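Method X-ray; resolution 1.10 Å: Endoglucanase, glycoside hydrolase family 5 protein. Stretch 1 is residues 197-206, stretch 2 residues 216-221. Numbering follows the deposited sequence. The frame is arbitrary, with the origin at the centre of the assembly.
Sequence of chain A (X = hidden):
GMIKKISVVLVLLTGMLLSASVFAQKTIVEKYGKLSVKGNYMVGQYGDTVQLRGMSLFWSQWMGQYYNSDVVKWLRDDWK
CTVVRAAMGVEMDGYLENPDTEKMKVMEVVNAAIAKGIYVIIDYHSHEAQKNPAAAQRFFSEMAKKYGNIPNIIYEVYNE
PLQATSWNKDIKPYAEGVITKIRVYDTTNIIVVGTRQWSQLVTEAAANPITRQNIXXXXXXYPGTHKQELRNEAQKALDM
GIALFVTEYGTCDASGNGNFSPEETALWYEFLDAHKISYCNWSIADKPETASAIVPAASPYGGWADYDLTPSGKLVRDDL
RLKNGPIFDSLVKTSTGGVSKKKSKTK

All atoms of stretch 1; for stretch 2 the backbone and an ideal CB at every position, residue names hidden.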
# COMPACT_ATOMS: atom_id res chain seq x y z
N GLN A 197 -10.44 12.92 1.59
CA GLN A 197 -11.53 12.09 2.11
C GLN A 197 -11.08 10.63 2.21
O GLN A 197 -11.67 9.72 1.61
CB GLN A 197 -12.79 12.28 1.27
CG GLN A 197 -14.05 11.68 1.86
CD GLN A 197 -15.25 12.11 1.06
OE1 GLN A 197 -15.69 13.24 1.16
NE2 GLN A 197 -15.77 11.21 0.25
N TRP A 198 -10.03 10.41 3.00
CA TRP A 198 -9.50 9.07 3.24
C TRP A 198 -9.11 8.39 1.93
O TRP A 198 -9.35 7.19 1.73
CB TRP A 198 -10.43 8.22 4.11
CG TRP A 198 -10.75 8.92 5.39
CD1 TRP A 198 -9.99 8.95 6.54
CD2 TRP A 198 -11.88 9.73 5.66
NE1 TRP A 198 -10.60 9.71 7.50
CE2 TRP A 198 -11.76 10.21 6.98
CE3 TRP A 198 -13.00 10.10 4.91
CZ2 TRP A 198 -12.72 11.03 7.57
CZ3 TRP A 198 -13.94 10.92 5.49
CH2 TRP A 198 -13.80 11.37 6.81
N SER A 199 -8.47 9.15 1.06
CA SER A 199 -8.00 8.64 -0.23
C SER A 199 -9.14 8.07 -1.07
O SER A 199 -9.04 7.01 -1.68
CB SER A 199 -6.81 7.68 -0.07
OG SER A 199 -5.69 8.46 0.31
N GLN A 200 -10.22 8.84 -1.16
CA GLN A 200 -11.34 8.53 -2.04
C GLN A 200 -11.42 9.42 -3.27
O GLN A 200 -11.80 8.94 -4.34
CB GLN A 200 -12.67 8.61 -1.28
CG GLN A 200 -12.80 7.53 -0.25
CD GLN A 200 -13.94 7.75 0.71
OE1 GLN A 200 -14.93 8.42 0.39
NE2 GLN A 200 -13.82 7.18 1.89
N LEU A 201 -11.11 10.71 -3.14
CA LEU A 201 -11.47 11.70 -4.15
C LEU A 201 -10.36 11.85 -5.20
O LEU A 201 -9.76 12.92 -5.41
CB LEU A 201 -11.88 13.01 -3.50
CG LEU A 201 -13.13 12.87 -2.60
CD1 LEU A 201 -13.47 14.20 -1.95
CD2 LEU A 201 -14.33 12.31 -3.33
N VAL A 202 -10.12 10.74 -5.90
CA VAL A 202 -9.07 10.67 -6.91
C VAL A 202 -9.34 11.60 -8.08
O VAL A 202 -8.40 12.02 -8.76
CB VAL A 202 -8.82 9.21 -7.33
CG1 VAL A 202 -8.13 8.46 -6.20
CG2 VAL A 202 -10.11 8.49 -7.73
N THR A 203 -10.60 11.96 -8.36
CA THR A 203 -10.85 12.88 -9.47
C THR A 203 -10.26 14.26 -9.22
O THR A 203 -9.96 14.98 -10.18
CB THR A 203 -12.34 13.03 -9.78
OG1 THR A 203 -13.04 13.49 -8.61
CG2 THR A 203 -12.93 11.73 -10.29
N GLU A 204 -10.10 14.68 -7.96
CA GLU A 204 -9.52 15.99 -7.70
C GLU A 204 -8.04 16.01 -8.06
O GLU A 204 -7.53 16.99 -8.61
CB GLU A 204 -9.74 16.41 -6.24
CG GLU A 204 -11.20 16.53 -5.88
CD GLU A 204 -11.47 16.91 -4.44
OE1 GLU A 204 -10.55 16.79 -3.58
OE2 GLU A 204 -12.61 17.33 -4.17
N ALA A 205 -7.34 14.92 -7.75
CA ALA A 205 -5.95 14.78 -8.19
C ALA A 205 -5.87 14.68 -9.70
O ALA A 205 -4.98 15.27 -10.32
CB ALA A 205 -5.32 13.55 -7.51
N ALA A 206 -6.81 13.96 -10.32
CA ALA A 206 -6.79 13.81 -11.77
C ALA A 206 -6.98 15.15 -12.47
O ALA A 206 -6.45 15.35 -13.58
CB ALA A 206 -7.87 12.82 -12.21
N UNK A 216 1.75 7.92 -8.83
CA UNK A 216 0.42 7.33 -8.81
C UNK A 216 -0.37 7.94 -7.66
O UNK A 216 0.19 8.62 -6.79
CB UNK A 216 0.49 5.81 -8.68
N UNK A 217 -1.67 7.65 -7.64
CA UNK A 217 -2.59 8.26 -6.68
C UNK A 217 -3.36 7.18 -5.94
O UNK A 217 -3.79 6.18 -6.53
CB UNK A 217 -3.56 9.22 -7.38
N UNK A 218 -3.54 7.40 -4.64
CA UNK A 218 -4.14 6.40 -3.77
C UNK A 218 -5.65 6.36 -3.88
O UNK A 218 -6.32 7.40 -3.81
CB UNK A 218 -3.74 6.66 -2.32
N UNK A 219 -6.19 5.13 -3.93
CA UNK A 219 -7.60 4.85 -3.72
C UNK A 219 -7.72 3.84 -2.59
O UNK A 219 -7.10 2.77 -2.64
CB UNK A 219 -8.26 4.33 -5.00
N UNK A 220 -8.52 4.16 -1.56
CA UNK A 220 -8.83 3.23 -0.48
C UNK A 220 -10.32 2.97 -0.45
O UNK A 220 -11.12 3.91 -0.49
CB UNK A 220 -8.35 3.77 0.87
N UNK A 221 -10.71 1.70 -0.32
CA UNK A 221 -12.12 1.35 -0.25
C UNK A 221 -12.35 0.28 0.80
O UNK A 221 -11.48 -0.57 1.06
CB UNK A 221 -12.63 0.88 -1.61

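Position 216 lies on the strand, with extended backbone angles (-124/170), and its ideal CB finds nothing of stretch 1 within 5.5 Å. The neighbouring segment sets no rule here, and almost any strand-compatible residue would satisfy it. The deposited residue is Met 216, which makes no contact with stretch 1.

At position 217 the CA-to-CB bond points toward stretch 1. The ideal CB lies 4.7 Å from Ala 205 CB and 4.8 Å from Val 202 CG1, so the surroundings on this side are apolar. The helix from 202 to 206 runs nearly antiparallel to the strand, at 167°, and the axes approach to 9.0 Å; with a methyl group as small as that of Ala 205 on the helix, a sizeable side chain can lie alongside. Valine, isoleucine, leucine or an aromatic would all be reasonable. The residue is Tyr 217, chi1 m, whose CD2 packs 3.6 Å from Ala 205 CB, while its hydroxyl is hydrogen-bonded elsewhere in the structure.

Position 218 sends its CB sideways, yet the ideal CB is only 3.7 Å from Ser 199 OG. Little space remains directly there, which favours a compact side chain: serine, threonine, alanine or valine, the beta-branched ones also suiting the strand. The backbone contributes too, since its O lies 3.2 Å from Val 202 CG1. Thr 218 occupies the site, chi1 m, and places its CG2 3.6 Å from Ser 199 CB, so that a methyl, rather than the hydroxyl, makes the closest side-chain contact with the serine.

In register, position 219 faces Ser 199: their CA atoms, 5.2 Å apart, are the nearest CA pair across the stretches. The backbone makes a CA-H...O contact, with CA 3.3 Å from Ser 199 O. CB points away, but the ideal CB still lies 4.3 Å from Val 202 CG1, so an apolar chain long enough to turn back would fit, such as leucine, isoleucine or methionine. Leu 219 adopts chi1 t, chi2 p, and its end does come nearer: CD1 reaches 4.0 Å from Gln 200 O, and CB stays 4.4 Å from Val 202 CG1.

Position 220 holds the polar anchor, a backbone N-H that any residue but proline would supply: its N donates to Ser 199 O at 2.9 Å and 159°, the one direct hydrogen bond between the stretches. A water reinforces it, donating to 220 O at 2.9 Å from the water O and to Trp 198 O at 2.8 Å from the same atom, and accepting from Gln 200 NE2. CB points sideways, with the ideal CB 3.7 Å from Trp 198 O. A flat side chain could use Ser 199 CB as a platform; histidine, phenylalanine, tyrosine or asparagine are plausible. The residue is His 220: Ser 199 CB sits over one ring face, 4.2 Å from the ring centroid, and both ring nitrogens are hydrogen-bonded elsewhere.

Position 221 has no stretch 1 atom within 5.5 Å of its ideal CB, so the choice is open. Phe 221 sets its CA-to-CB bond sideways, with chi1 p, and makes no contact with stretch 1.

Stretch 2, residues 216-221: MYTLHF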
# COMPACT_ATOMS: atom_id res chain seq x y z
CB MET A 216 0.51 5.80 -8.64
CG MET A 216 1.36 5.12 -9.70
SD MET A 216 1.50 3.34 -9.51
CE MET A 216 -0.02 2.80 -10.27
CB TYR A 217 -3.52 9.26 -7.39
CG TYR A 217 -2.70 10.30 -8.12
CD1 TYR A 217 -2.26 10.05 -9.40
CD2 TYR A 217 -2.32 11.48 -7.52
CE1 TYR A 217 -1.46 10.96 -10.07
CE2 TYR A 217 -1.53 12.41 -8.18
CZ TYR A 217 -1.10 12.14 -9.46
OH TYR A 217 -0.30 13.06 -10.11
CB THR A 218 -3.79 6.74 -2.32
OG1 THR A 218 -2.39 6.98 -2.25
CG2 THR A 218 -4.19 5.61 -1.39
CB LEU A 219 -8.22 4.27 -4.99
CG LEU A 219 -9.69 3.88 -4.90
CD1 LEU A 219 -10.55 5.11 -4.71
CD2 LEU A 219 -10.11 3.11 -6.14
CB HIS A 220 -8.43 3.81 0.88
CG HIS A 220 -6.96 3.81 1.10
ND1 HIS A 220 -6.38 4.26 2.27
CD2 HIS A 220 -5.94 3.41 0.31
CE1 HIS A 220 -5.07 4.12 2.19
NE2 HIS A 220 -4.78 3.61 1.01
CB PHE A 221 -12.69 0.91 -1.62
CG PHE A 221 -12.19 -0.43 -2.08
CD1 PHE A 221 -12.83 -1.60 -1.69
CD2 PHE A 221 -11.07 -0.54 -2.89
CE1 PHE A 221 -12.36 -2.85 -2.09
CE2 PHE A 221 -10.61 -1.79 -3.29
CZ PHE A 221 -11.25 -2.93 -2.89
O HOH W 1 -11.44 5.39 2.03
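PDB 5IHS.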